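Local structure of beta-1,3-glucanosyltransferase (Rhizomucor miehei CAU432, 4WTP) at residues Q35-I40 with D249-V254; G131-Y136 with I221-W226; Y170-V175 with D208-A213; M185-Y190 with M204-Q209. The protein is a glucanosyltransferase of glycosyl hydrolase family 17 that folds as a single-chain barrel of parallel strands wrapped by helices. All blocks are in the same frame, centred on the assembly; numbering follows the deposited sequence.

Contact 1 (Q35-I40 with D249-V254); sequences QTFYGI and DVLCRV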
loop_
_atom_site.group_PDB
_atom_site.type_symbol
_atom_site.label_atom_id
_atom_site.label_comp_id
_atom_site.label_asym_id
_atom_site.label_seq_id
_atom_site.Cartn_x
_atom_site.Cartn_y
_atom_site.Cartn_z
ATOM N N GLN A 35 1.203 -0.084 17.290
ATOM C CA GLN A 35 0.104 0.567 16.587
ATOM C C GLN A 35 0.541 1.899 15.984
ATOM O O GLN A 35 -0.306 2.662 15.521
ATOM C CB GLN A 35 -1.094 0.790 17.504
ATOM C CG GLN A 35 -1.834 -0.466 17.947
ATOM C CD GLN A 35 -3.244 -0.166 18.409
ATOM O OE1 GLN A 35 -4.204 -0.442 17.697
ATOM N NE2 GLN A 35 -3.376 0.421 19.598
ATOM N N THR A 36 1.858 2.160 15.945
ATOM C CA THR A 36 2.333 3.403 15.325
ATOM C C THR A 36 1.884 3.451 13.864
ATOM O O THR A 36 1.417 4.497 13.405
ATOM C CB THR A 36 3.844 3.565 15.413
ATOM O OG1 THR A 36 4.199 3.721 16.789
ATOM C CG2 THR A 36 4.312 4.807 14.699
ATOM N N PHE A 37 2.026 2.348 13.139
ATOM C CA PHE A 37 1.442 2.272 11.794
ATOM C C PHE A 37 0.274 1.319 11.798
ATOM O O PHE A 37 0.399 0.187 12.277
ATOM C CB PHE A 37 2.459 1.715 10.795
ATOM C CG PHE A 37 3.657 2.590 10.571
ATOM C CD1 PHE A 37 3.667 3.593 9.596
ATOM C CD2 PHE A 37 4.835 2.353 11.290
ATOM C CE1 PHE A 37 4.799 4.358 9.396
ATOM C CE2 PHE A 37 5.973 3.107 11.076
ATOM C CZ PHE A 37 5.946 4.123 10.136
ATOM N N TYR A 38 -0.845 1.728 11.203
ATOM C CA TYR A 38 -1.919 0.787 10.921
ATOM C C TYR A 38 -1.340 -0.381 10.085
ATOM O O TYR A 38 -1.606 -1.564 10.351
ATOM C CB TYR A 38 -3.059 1.489 10.172
ATOM C CG TYR A 38 -4.093 0.525 9.655
ATOM C CD1 TYR A 38 -5.096 0.038 10.490
ATOM C CD2 TYR A 38 -4.081 0.108 8.319
ATOM C CE1 TYR A 38 -6.037 -0.853 10.014
ATOM C CE2 TYR A 38 -5.027 -0.780 7.847
ATOM C CZ TYR A 38 -6.002 -1.261 8.695
ATOM O OH TYR A 38 -6.944 -2.150 8.208
ATOM N N GLY A 39 -0.555 -0.048 9.069
ATOM C CA GLY A 39 0.170 -1.060 8.312
ATOM C C GLY A 39 1.213 -0.410 7.448
ATOM O O GLY A 39 1.224 0.810 7.309
ATOM N N ILE A 40 2.116 -1.215 6.890
ATOM C CA ILE A 40 3.210 -0.680 6.071
ATOM C C ILE A 40 3.331 -1.478 4.777
ATOM O O ILE A 40 3.285 -2.734 4.764
ATOM C CB ILE A 40 4.557 -0.719 6.839
ATOM C CG1 ILE A 40 4.484 0.005 8.178
ATOM C CG2 ILE A 40 5.635 -0.015 6.053
ATOM C CD1 ILE A 40 5.713 -0.184 9.043
ATOM N N ASP A 249 3.491 14.043 10.380
ATOM C CA ASP A 249 2.263 14.777 10.072
ATOM C C ASP A 249 1.178 13.861 9.556
ATOM O O ASP A 249 0.028 13.982 9.967
ATOM C CB ASP A 249 2.496 15.869 9.027
ATOM C CG ASP A 249 3.355 17.004 9.527
ATOM O OD1 ASP A 249 3.595 17.102 10.750
ATOM O OD2 ASP A 249 3.779 17.821 8.677
ATOM N N VAL A 250 1.528 12.957 8.655
ATOM C CA VAL A 250 0.515 12.091 8.107
ATOM C C VAL A 250 -0.041 11.135 9.167
ATOM O O VAL A 250 -1.238 10.925 9.255
ATOM C CB VAL A 250 1.056 11.326 6.892
ATOM C CG1 VAL A 250 0.109 10.222 6.486
ATOM C CG2 VAL A 250 1.275 12.273 5.715
ATOM N N LEU A 251 0.838 10.574 9.999
ATOM C CA LEU A 251 0.399 9.683 11.084
ATOM C C LEU A 251 -0.532 10.437 12.025
ATOM O O LEU A 251 -1.532 9.890 12.488
ATOM C CB LEU A 251 1.590 9.089 11.847
ATOM C CG LEU A 251 2.366 8.021 11.074
ATOM C CD1 LEU A 251 3.520 7.572 11.931
ATOM C CD2 LEU A 251 1.489 6.831 10.716
ATOM N N CYS A 252 -0.212 11.703 12.296
ATOM C CA CYS A 252 -1.085 12.524 13.125
ATOM C C CYS A 252 -2.462 12.731 12.497
ATOM O O CYS A 252 -3.503 12.491 13.134
ATOM C CB CYS A 252 -0.438 13.872 13.408
ATOM S SG CYS A 252 -1.537 15.091 14.158
ATOM N N ARG A 253 -2.488 13.190 11.249
ATOM C CA ARG A 253 -3.752 13.487 10.573
ATOM C C ARG A 253 -4.653 12.279 10.447
ATOM O O ARG A 253 -5.859 12.402 10.669
ATOM C CB ARG A 253 -3.488 14.117 9.222
ATOM C CG ARG A 253 -2.808 15.472 9.222
ATOM C CD ARG A 253 -3.422 16.459 10.202
ATOM N NE ARG A 253 -2.965 17.835 10.022
ATOM C CZ ARG A 253 -3.414 18.875 10.728
ATOM N NH1 ARG A 253 -4.334 18.702 11.670
ATOM N NH2 ARG A 253 -2.945 20.095 10.479
ATOM N N VAL A 254 -4.111 11.105 10.124
ATOM C CA VAL A 254 -4.968 9.927 9.979
ATOM C C VAL A 254 -5.465 9.458 11.352
ATOM O O VAL A 254 -6.524 8.861 11.461
ATOM C CB VAL A 254 -4.328 8.765 9.161
ATOM C CG1 VAL A 254 -3.988 9.251 7.764
ATOM C CG2 VAL A 254 -3.134 8.130 9.879
#

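Contact 2 (G131-Y136 with I221-W226); sequences GSEVLY and ISETGW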
loop_
_atom_site.group_PDB
_atom_site.type_symbol
_atom_site.label_atom_id
_atom_site.label_comp_id
_atom_site.label_asym_id
_atom_site.label_seq_id
_atom_site.Cartn_x
_atom_site.Cartn_y
_atom_site.Cartn_z
ATOM N N GLY A 131 -5.788 -4.512 -7.959
ATOM C CA GLY A 131 -5.084 -3.542 -8.781
ATOM C C GLY A 131 -4.701 -2.284 -8.037
ATOM O O GLY A 131 -5.333 -1.897 -7.040
ATOM N N SER A 132 -3.677 -1.626 -8.552
ATOM C CA SER A 132 -3.266 -0.310 -8.064
ATOM C C SER A 132 -2.953 0.571 -9.256
ATOM O O SER A 132 -2.100 0.220 -10.087
ATOM C CB SER A 132 -2.007 -0.444 -7.203
ATOM O OG SER A 132 -1.528 0.840 -6.801
ATOM N N GLU A 133 -3.702 1.662 -9.376
ATOM C CA GLU A 133 -3.548 2.631 -10.476
ATOM C C GLU A 133 -3.872 2.051 -11.847
ATOM O O GLU A 133 -3.338 2.513 -12.864
ATOM C CB GLU A 133 -2.204 3.362 -10.426
ATOM C CG GLU A 133 -2.233 4.333 -9.250
ATOM C CD GLU A 133 -0.917 5.010 -8.976
ATOM O OE1 GLU A 133 -0.140 5.218 -9.928
ATOM O OE2 GLU A 133 -0.658 5.374 -7.802
ATOM N N VAL A 134 -4.792 1.091 -11.884
ATOM C CA VAL A 134 -5.231 0.506 -13.161
ATOM C C VAL A 134 -5.851 1.559 -14.089
ATOM O O VAL A 134 -5.544 1.594 -15.287
ATOM C CB VAL A 134 -6.211 -0.652 -12.925
ATOM C CG1 VAL A 134 -6.836 -1.144 -14.235
ATOM C CG2 VAL A 134 -5.492 -1.781 -12.200
ATOM N N LEU A 135 -6.734 2.394 -13.535
ATOM C CA LEU A 135 -7.365 3.449 -14.313
ATOM C C LEU A 135 -6.439 4.648 -14.541
ATOM O O LEU A 135 -6.442 5.231 -15.630
ATOM C CB LEU A 135 -8.681 3.876 -13.686
ATOM C CG LEU A 135 -9.750 2.787 -13.601
ATOM C CD1 LEU A 135 -11.011 3.385 -12.995
ATOM C CD2 LEU A 135 -10.072 2.182 -14.969
ATOM N N TYR A 136 -5.600 4.985 -13.559
ATOM C CA TYR A 136 -4.583 6.023 -13.815
ATOM C C TYR A 136 -3.726 5.665 -15.039
ATOM O O TYR A 136 -3.478 6.518 -15.904
ATOM C CB TYR A 136 -3.697 6.244 -12.587
ATOM C CG TYR A 136 -2.490 7.090 -12.906
ATOM C CD1 TYR A 136 -2.591 8.478 -13.022
ATOM C CD2 TYR A 136 -1.260 6.490 -13.156
ATOM C CE1 TYR A 136 -1.487 9.253 -13.341
ATOM C CE2 TYR A 136 -0.145 7.252 -13.491
ATOM C CZ TYR A 136 -0.274 8.632 -13.571
ATOM O OH TYR A 136 0.803 9.411 -13.887
ATOM N N ILE A 221 -6.250 4.695 3.008
ATOM C CA ILE A 221 -5.114 5.182 2.202
ATOM C C ILE A 221 -4.169 4.016 1.962
ATOM O O ILE A 221 -3.590 3.484 2.907
ATOM C CB ILE A 221 -4.434 6.400 2.854
ATOM C CG1 ILE A 221 -5.450 7.549 3.006
ATOM C CG2 ILE A 221 -3.220 6.838 2.040
ATOM C CD1 ILE A 221 -4.904 8.770 3.725
ATOM N N SER A 222 -3.995 3.614 0.706
ATOM C CA SER A 222 -3.123 2.486 0.400
ATOM C C SER A 222 -1.657 2.866 0.238
ATOM O O SER A 222 -0.801 2.013 0.418
ATOM C CB SER A 222 -3.617 1.750 -0.835
ATOM O OG SER A 222 -4.083 2.699 -1.764
ATOM N N GLU A 223 -1.379 4.126 -0.103
ATOM C CA GLU A 223 0.020 4.564 -0.239
ATOM C C GLU A 223 0.130 6.065 -0.059
ATOM O O GLU A 223 -0.616 6.843 -0.709
ATOM C CB GLU A 223 0.611 4.293 -1.638
ATOM C CG GLU A 223 0.739 2.881 -2.130
ATOM C CD GLU A 223 1.159 2.840 -3.576
ATOM O OE1 GLU A 223 1.298 3.893 -4.209
ATOM O OE2 GLU A 223 1.280 1.757 -4.123
ATOM N N THR A 224 1.116 6.473 0.751
ATOM C CA THR A 224 1.681 7.817 0.687
ATOM C C THR A 224 3.017 7.751 1.423
ATOM O O THR A 224 3.233 6.866 2.260
ATOM C CB THR A 224 0.780 8.888 1.313
ATOM O OG1 THR A 224 1.278 10.159 0.899
ATOM C CG2 THR A 224 0.827 8.848 2.846
ATOM N N GLY A 225 3.917 8.661 1.077
ATOM C CA GLY A 225 5.254 8.688 1.667
ATOM C C GLY A 225 6.037 9.843 1.078
ATOM O O GLY A 225 5.507 10.604 0.261
ATOM N N TRP A 226 7.314 9.954 1.452
ATOM C CA TRP A 226 8.126 11.106 1.107
ATOM C C TRP A 226 9.567 10.624 1.095
ATOM O O TRP A 226 10.018 9.955 2.051
ATOM C CB TRP A 226 7.959 12.220 2.153
ATOM C CG TRP A 226 8.569 13.518 1.726
ATOM C CD1 TRP A 226 9.923 13.867 1.738
ATOM C CD2 TRP A 226 7.858 14.652 1.147
ATOM N NE1 TRP A 226 10.061 15.158 1.265
ATOM C CE2 TRP A 226 8.853 15.676 0.902
ATOM C CE3 TRP A 226 6.529 14.936 0.880
ATOM C CZ2 TRP A 226 8.519 16.907 0.376
ATOM C CZ3 TRP A 226 6.219 16.172 0.315
ATOM C CH2 TRP A 226 7.187 17.143 0.082
HETATM O O HOH W 1 -1.453 0.819 -3.719
HETATM O O HOH W 2 1.796 4.294 -6.751
#

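Contact 3 (Y170-V175 with D208-A213); sequences YKFPEV and DQVVGA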
loop_
_atom_site.group_PDB
_atom_site.type_symbol
_atom_site.label_atom_id
_atom_site.label_comp_id
_atom_site.label_asym_id
_atom_site.label_seq_id
_atom_site.Cartn_x
_atom_site.Cartn_y
_atom_site.Cartn_z
ATOM N N TYR A 170 -8.646 11.079 -8.233
ATOM C CA TYR A 170 -9.621 11.437 -9.263
ATOM C C TYR A 170 -10.005 10.240 -10.163
ATOM O O TYR A 170 -10.601 10.437 -11.228
ATOM C CB TYR A 170 -9.061 12.620 -10.075
ATOM C CG TYR A 170 -7.672 12.395 -10.635
ATOM C CD1 TYR A 170 -6.524 12.718 -9.893
ATOM C CD2 TYR A 170 -7.501 11.881 -11.913
ATOM C CE1 TYR A 170 -5.255 12.516 -10.410
ATOM C CE2 TYR A 170 -6.237 11.657 -12.435
ATOM C CZ TYR A 170 -5.116 12.001 -11.698
ATOM O OH TYR A 170 -3.863 11.776 -12.217
ATOM N N LYS A 171 -9.660 9.011 -9.777
ATOM C CA LYS A 171 -9.957 7.809 -10.581
ATOM C C LYS A 171 -10.799 6.761 -9.830
ATOM O O LYS A 171 -10.468 5.577 -9.764
ATOM C CB LYS A 171 -8.662 7.166 -11.039
ATOM C CG LYS A 171 -7.962 7.902 -12.156
ATOM C CD LYS A 171 -8.831 7.998 -13.396
ATOM C CE LYS A 171 -7.996 8.531 -14.534
ATOM N NZ LYS A 171 -8.798 8.597 -15.781
ATOM N N PHE A 172 -11.906 7.219 -9.280
ATOM C CA PHE A 172 -12.876 6.329 -8.639
ATOM C C PHE A 172 -14.270 6.523 -9.273
ATOM O O PHE A 172 -15.158 7.100 -8.665
ATOM C CB PHE A 172 -12.898 6.548 -7.135
ATOM C CG PHE A 172 -11.726 5.912 -6.435
ATOM C CD1 PHE A 172 -11.769 4.553 -6.104
ATOM C CD2 PHE A 172 -10.572 6.653 -6.126
ATOM C CE1 PHE A 172 -10.688 3.944 -5.455
ATOM C CE2 PHE A 172 -9.500 6.042 -5.481
ATOM C CZ PHE A 172 -9.557 4.698 -5.170
ATOM N N PRO A 173 -14.460 6.051 -10.514
ATOM C CA PRO A 173 -15.754 6.212 -11.194
ATOM C C PRO A 173 -16.803 5.324 -10.535
ATOM O O PRO A 173 -16.489 4.256 -9.980
ATOM C CB PRO A 173 -15.456 5.734 -12.607
ATOM C CG PRO A 173 -14.342 4.738 -12.417
ATOM C CD PRO A 173 -13.476 5.342 -11.353
ATOM N N GLU A 174 -18.054 5.746 -10.670
ATOM C CA GLU A 174 -19.156 5.135 -9.990
ATOM C C GLU A 174 -19.289 3.648 -10.291
ATOM O O GLU A 174 -19.586 2.870 -9.395
ATOM C CB GLU A 174 -20.448 5.887 -10.349
ATOM C CG GLU A 174 -21.637 5.442 -9.544
ATOM C CD GLU A 174 -22.895 6.231 -9.858
ATOM O OE1 GLU A 174 -22.907 7.065 -10.793
ATOM O OE2 GLU A 174 -23.892 5.980 -9.158
ATOM N N VAL A 175 -19.091 3.253 -11.549
ATOM C CA VAL A 175 -19.289 1.849 -11.914
ATOM C C VAL A 175 -18.317 0.938 -11.177
ATOM O O VAL A 175 -18.646 -0.206 -10.865
ATOM C CB VAL A 175 -19.209 1.602 -13.428
ATOM C CG1 VAL A 175 -20.440 2.172 -14.115
ATOM C CG2 VAL A 175 -17.922 2.153 -14.035
ATOM N N ASP A 208 -10.434 13.746 0.936
ATOM C CA ASP A 208 -11.833 14.191 0.935
ATOM C C ASP A 208 -12.453 14.074 -0.448
ATOM O O ASP A 208 -13.653 13.828 -0.555
ATOM C CB ASP A 208 -11.940 15.622 1.458
ATOM C CG ASP A 208 -11.714 15.713 2.953
ATOM O OD1 ASP A 208 -11.824 14.670 3.642
ATOM O OD2 ASP A 208 -11.468 16.835 3.428
ATOM N N GLN A 209 -11.659 14.241 -1.503
ATOM C CA GLN A 209 -12.169 14.016 -2.865
ATOM C C GLN A 209 -12.543 12.550 -3.085
ATOM O O GLN A 209 -13.518 12.240 -3.764
ATOM C CB GLN A 209 -11.157 14.459 -3.924
ATOM C CG GLN A 209 -10.888 15.953 -3.894
ATOM C CD GLN A 209 -12.049 16.759 -4.450
ATOM O OE1 GLN A 209 -12.822 16.269 -5.283
ATOM N NE2 GLN A 209 -12.185 17.998 -3.991
ATOM N N VAL A 210 -11.778 11.631 -2.506
ATOM C CA VAL A 210 -12.118 10.225 -2.617
ATOM C C VAL A 210 -13.381 9.934 -1.811
ATOM O O VAL A 210 -14.250 9.171 -2.258
ATOM C CB VAL A 210 -10.962 9.298 -2.217
ATOM C CG1 VAL A 210 -11.370 7.828 -2.357
ATOM C CG2 VAL A 210 -9.763 9.571 -3.092
ATOM N N VAL A 211 -13.505 10.525 -0.626
ATOM C CA VAL A 211 -14.771 10.429 0.090
ATOM C C VAL A 211 -15.912 10.930 -0.811
ATOM O O VAL A 211 -17.009 10.331 -0.813
ATOM C CB VAL A 211 -14.723 11.189 1.457
ATOM C CG1 VAL A 211 -16.109 11.248 2.111
ATOM C CG2 VAL A 211 -13.716 10.523 2.393
ATOM N N GLY A 212 -15.657 11.997 -1.556
ATOM C CA GLY A 212 -16.674 12.533 -2.465
ATOM C C GLY A 212 -17.126 11.526 -3.515
ATOM O O GLY A 212 -18.276 11.611 -4.003
ATOM N N ALA A 213 -16.255 10.562 -3.836
ATOM C CA ALA A 213 -16.549 9.532 -4.856
ATOM C C ALA A 213 -16.956 8.185 -4.251
ATOM O O ALA A 213 -17.171 7.219 -4.970
ATOM C CB ALA A 213 -15.342 9.342 -5.778
HETATM O O HOH W 3 -17.813 6.908 -7.546
#

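Contact 4 (M185-Y190 with M204-Q209); sequences MNAFPY and MSHYDQ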
loop_
_atom_site.group_PDB
_atom_site.type_symbol
_atom_site.label_atom_id
_atom_site.label_comp_id
_atom_site.label_asym_id
_atom_site.label_seq_id
_atom_site.Cartn_x
_atom_site.Cartn_y
_atom_site.Cartn_z
ATOM N N MET A 185 -6.907 5.003 -1.459
ATOM C CA MET A 185 -6.217 6.060 -2.187
ATOM C C MET A 185 -4.702 5.953 -2.188
ATOM O O MET A 185 -4.094 5.763 -1.185
ATOM C CB MET A 185 -6.586 7.390 -1.548
ATOM C CG MET A 185 -6.043 8.631 -2.293
ATOM S SD MET A 185 -6.435 10.311 -1.549
ATOM C CE MET A 185 -5.404 10.322 -0.016
ATOM N N ASN A 186 -4.130 6.140 -3.368
ATOM C CA ASN A 186 -2.671 6.354 -3.465
ATOM C C ASN A 186 -2.503 7.827 -3.733
ATOM O O ASN A 186 -3.103 8.351 -4.691
ATOM C CB ASN A 186 -2.083 5.636 -4.678
ATOM C CG ASN A 186 -2.202 4.128 -4.631
ATOM O OD1 ASN A 186 -2.361 3.511 -3.593
ATOM N ND2 ASN A 186 -2.044 3.521 -5.792
ATOM N N ALA A 187 -1.693 8.519 -2.942
ATOM C CA ALA A 187 -1.463 9.945 -3.201
ATOM C C ALA A 187 -0.101 10.322 -2.686
ATOM O O ALA A 187 0.226 10.032 -1.526
ATOM C CB ALA A 187 -2.536 10.797 -2.519
ATOM N N PHE A 188 0.665 11.039 -3.500
ATOM C CA PHE A 188 1.965 11.543 -3.104
ATOM C C PHE A 188 2.093 13.013 -3.436
ATOM O O PHE A 188 2.486 13.366 -4.566
ATOM C CB PHE A 188 3.070 10.800 -3.847
ATOM C CG PHE A 188 3.216 9.353 -3.436
ATOM C CD1 PHE A 188 2.406 8.369 -4.031
ATOM C CD2 PHE A 188 4.182 8.966 -2.487
ATOM C CE1 PHE A 188 2.534 7.035 -3.667
ATOM C CE2 PHE A 188 4.322 7.620 -2.135
ATOM C CZ PHE A 188 3.491 6.669 -2.720
ATOM N N PRO A 189 1.828 13.887 -2.453
ATOM C CA PRO A 189 2.080 15.304 -2.652
ATOM C C PRO A 189 3.493 15.625 -3.187
ATOM O O PRO A 189 3.663 16.612 -3.924
ATOM C CB PRO A 189 1.820 15.882 -1.266
ATOM C CG PRO A 189 0.686 15.021 -0.747
ATOM C CD PRO A 189 1.035 13.637 -1.229
ATOM N N TYR A 190 4.495 14.838 -2.816
ATOM C CA TYR A 190 5.824 15.010 -3.338
ATOM C C TYR A 190 5.842 15.081 -4.861
ATOM O O TYR A 190 6.515 15.921 -5.475
ATOM C CB TYR A 190 6.724 13.842 -2.877
ATOM C CG TYR A 190 8.114 14.018 -3.398
ATOM C CD1 TYR A 190 9.044 14.779 -2.667
ATOM C CD2 TYR A 190 8.534 13.474 -4.610
ATOM C CE1 TYR A 190 10.322 15.003 -3.158
ATOM C CE2 TYR A 190 9.808 13.694 -5.091
ATOM C CZ TYR A 190 10.710 14.461 -4.366
ATOM O OH TYR A 190 11.974 14.684 -4.851
ATOM N N MET A 204 -4.802 15.193 2.862
ATOM C CA MET A 204 -6.139 15.147 3.430
ATOM C C MET A 204 -7.202 15.724 2.491
ATOM O O MET A 204 -8.328 15.205 2.427
ATOM C CB MET A 204 -6.166 15.840 4.803
ATOM C CG MET A 204 -5.544 15.028 5.939
ATOM S SD MET A 204 -6.370 13.456 6.299
ATOM C CE MET A 204 -8.046 13.790 5.779
ATOM N N SER A 205 -6.853 16.782 1.774
ATOM C CA SER A 205 -7.757 17.332 0.762
ATOM C C SER A 205 -8.061 16.301 -0.319
ATOM O O SER A 205 -9.209 16.146 -0.759
ATOM C CB SER A 205 -7.177 18.595 0.147
ATOM O OG SER A 205 -7.340 19.664 1.047
ATOM N N HIS A 206 -7.038 15.577 -0.750
ATOM C CA HIS A 206 -7.221 14.529 -1.755
ATOM C C HIS A 206 -8.067 13.403 -1.184
ATOM O O HIS A 206 -8.973 12.900 -1.880
ATOM C CB HIS A 206 -5.878 14.004 -2.250
ATOM C CG HIS A 206 -5.089 14.995 -3.042
ATOM N ND1 HIS A 206 -5.613 16.143 -3.517
ATOM C CD2 HIS A 206 -3.778 14.954 -3.471
ATOM C CE1 HIS A 206 -4.664 16.810 -4.211
ATOM N NE2 HIS A 206 -3.540 16.087 -4.170
ATOM N N TYR A 207 -7.852 13.061 0.097
ATOM C CA TYR A 207 -8.686 12.070 0.752
ATOM C C TYR A 207 -10.154 12.472 0.691
ATOM O O TYR A 207 -11.001 11.650 0.397
ATOM C CB TYR A 207 -8.222 11.893 2.203
ATOM C CG TYR A 207 -9.070 10.961 3.012
ATOM C CD1 TYR A 207 -8.848 9.587 2.947
ATOM C CD2 TYR A 207 -10.124 11.440 3.809
ATOM C CE1 TYR A 207 -9.626 8.708 3.654
ATOM C CE2 TYR A 207 -10.922 10.548 4.520
ATOM C CZ TYR A 207 -10.653 9.178 4.450
ATOM O OH TYR A 207 -11.435 8.252 5.130
ATOM N N ASP A 208 -10.434 13.746 0.936
ATOM C CA ASP A 208 -11.833 14.191 0.935
ATOM C C ASP A 208 -12.453 14.074 -0.448
ATOM O O ASP A 208 -13.653 13.828 -0.555
ATOM C CB ASP A 208 -11.940 15.622 1.458
ATOM C CG ASP A 208 -11.714 15.713 2.953
ATOM O OD1 ASP A 208 -11.824 14.670 3.642
ATOM O OD2 ASP A 208 -11.468 16.835 3.428
ATOM N N GLN A 209 -11.659 14.241 -1.503
ATOM C CA GLN A 209 -12.169 14.016 -2.865
ATOM C C GLN A 209 -12.543 12.550 -3.085
ATOM O O GLN A 209 -13.518 12.240 -3.764
ATOM C CB GLN A 209 -11.157 14.459 -3.924
ATOM C CG GLN A 209 -10.888 15.953 -3.894
ATOM C CD GLN A 209 -12.049 16.759 -4.450
ATOM O OE1 GLN A 209 -12.822 16.269 -5.283
ATOM N NE2 GLN A 209 -12.185 17.998 -3.991
#

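Contact 1 (Q35-I40 with D249-V254)
Leu251 reaches from helix 240-256 to Thr36, backbone and side chain, and to the ring of Phe37. Its two methyl branches divide the work. CD2 lies 3.6 Å from Thr36 O, the shortest approach across the contact. The same methyl is 4.1 Å from Phe37 CD1. CD1 lies 4.0 Å from Thr36 CG2, where the two side chains cross at about a right angle. Thr36 offers this methyl because CG2 stands anti to its backbone N. The same torsion (chi1 -66°) sets OG1 beside that N, and the hydroxyl is hydrogen-bonded to Gly33 O. The whole contact buries about 122 Å² summed over both sides, and Leu251 gives more than half of it. Phe37 is buried, and its side chain also touches Ile294.

The outer part is looser. Thr36 is partly open to solvent, and a bound 1,2-ethanediol lies about 3 Å from its side chain. On the helix, Asp249 and Arg253 are also partly exposed; Asp249 pairs with Lys245. Cys252, next to Leu251, is tied to the C-terminal Cys298 by a disulfide. The contact packs the last long helix against the chain entering the first strand, 39-41, an arrangement typical of the closure of a (beta/alpha)8 barrel.

Contact 2 (G131-Y136 with I221-W226)
Glu223 points its carboxylate across the barrel toward Ser132, with OE2 4.0 Å from Ser132 OG. That gap is too wide for a direct hydrogen bond, and a water fills the role. It accepts from Ser132 OG at 3.1 Å and donates to Glu223 OE2 at 2.9 Å. Ser132 can face this way because its OG is anti to its backbone N (chi1 175°). The other oxygen, Glu223 OE1, lies 4.4 Å from Glu133 OE2. A second water sits between the two carboxylates. It donates to both, at 2.6 Å to Glu223 OE1 and 2.9 Å to Glu133 OE2, so both of its protons are used. The segments bury 57 Å² between them.

The two segments end the fourth and seventh strands of a (beta/alpha)8 barrel. Acidic residues at the ends of these two strands are the mark of the 4/7 superfamily of glycoside hydrolases, to which family 17 belongs, and the placing of Glu133 and Glu223 is consistent with that pattern. Glu223 extends fully beyond CG, which carries its carboxylate out from the strand. Asn186, from the sixth strand, lies between the two segments and ties them together. Its ND2 is hydrogen-bonded to both Ser132 OG and Glu133 OE2, and its OD1 to Ser222 OG. Phe72 and Phe188 touch the side chain of Glu223.

Contact 3 (Y170-V175 with D208-A213)
Phe172, Val210 and Ala213 make the contact. Phe172 has the largest share, 71 Å² of its surface being buried by the other segment. Its ring presents one face to Val210. The methyl CG1 sits over that face, 4.0 Å from Phe172 CD2 and 4.1 Å from CE2. Val210 brings CG1 there by holding it anti to the backbone N (chi1 -180°). Both side chains also rest on Leu183 of strand 182-186.

These residues join two outer pieces of the (beta/alpha)8 barrel. Residues 170-175 follow the fifth strand, 163-167, and lead into the short helix 174-177, with Pro173 at the N-cap. Residues 208-213 lie at the C-terminal part of helix 196-212.

Ala213 packs against the CB and carbonyl of Phe172. Ala213 CB is 3.7 Å from Phe172 O and 4.0 Å from Phe172 CB. Ala213 N is bonded to Val210 O at 2.9 Å. No direct hydrogen bond crosses between the segments. One water instead links the two carbonyls, donating to Phe172 O and to Ala213 O, the latter at 2.7 Å.

Contact 4 (M185-Y190 with M204-Q209)
His206 NE2 is hydrogen-bonded to Glu192 OE1, and this bond helps fix the turn of an imidazole whose edge meets Ala187. The contact lies within a beta-alpha-beta unit of the barrel, made of strand 182-186, helix 196-212 and strand 219-223. It packs the helix onto the strand that leads into it. Ala187 CB lies near the plane of the imidazole, 4.4 Å from His206 CD2, so the touch is edge-on and light. The ring of Tyr169 stacks with His206 as well.

Met185 has the largest buried area of any residue here, 67 Å². It is buried and points from the strand toward the helix. CG is anti to the backbone N (chi1 -174°) and the next torsion is also extended, so the sulfur is carried straight out to the helix backbone. SD comes to rest at the peptide link between His206 and Tyr207, 3.5 Å from His206 C and equally near Tyr207 N. These are packing contacts, not hydrogen bonds. SD is also 3.8 Å from His206 CB. Around it, Leu203 and Ile221 add further apolar cover to Met185.

Tyr207 directs its ring elsewhere, and its OH is hydrogen-bonded to Val219 O. Its stem still meets the methionine. A bend at the last torsion (chi3 70°) turns the methyl toward it, and Met185 CE ends 3.9 Å from Tyr207 CB.

Overall arrangement
All four contacts belong to one (beta/alpha)8 barrel. Contact 1 spans most of the chain. Contact 2 falls between its two segments, and contacts 3 and 4 fall between those of contact 2. Contacts 3 and 4 both use helix 196-212, share Asp208 and Gln209, and have centres about 11 Å apart. Contacts 2 and 4 are about 10 Å apart between centres and meet through the neighbouring strands 182-186 and 219-223. Contact 3 lies toward the outside, about 22 Å from contact 1 between centres, and touches contact 2 through Pro173 and Leu135. Contact 1 touches contact 4 through Arg253 and Met204, and contact 2 through Val250 and Thr224. Together they join strands and helices at several places in the barrel.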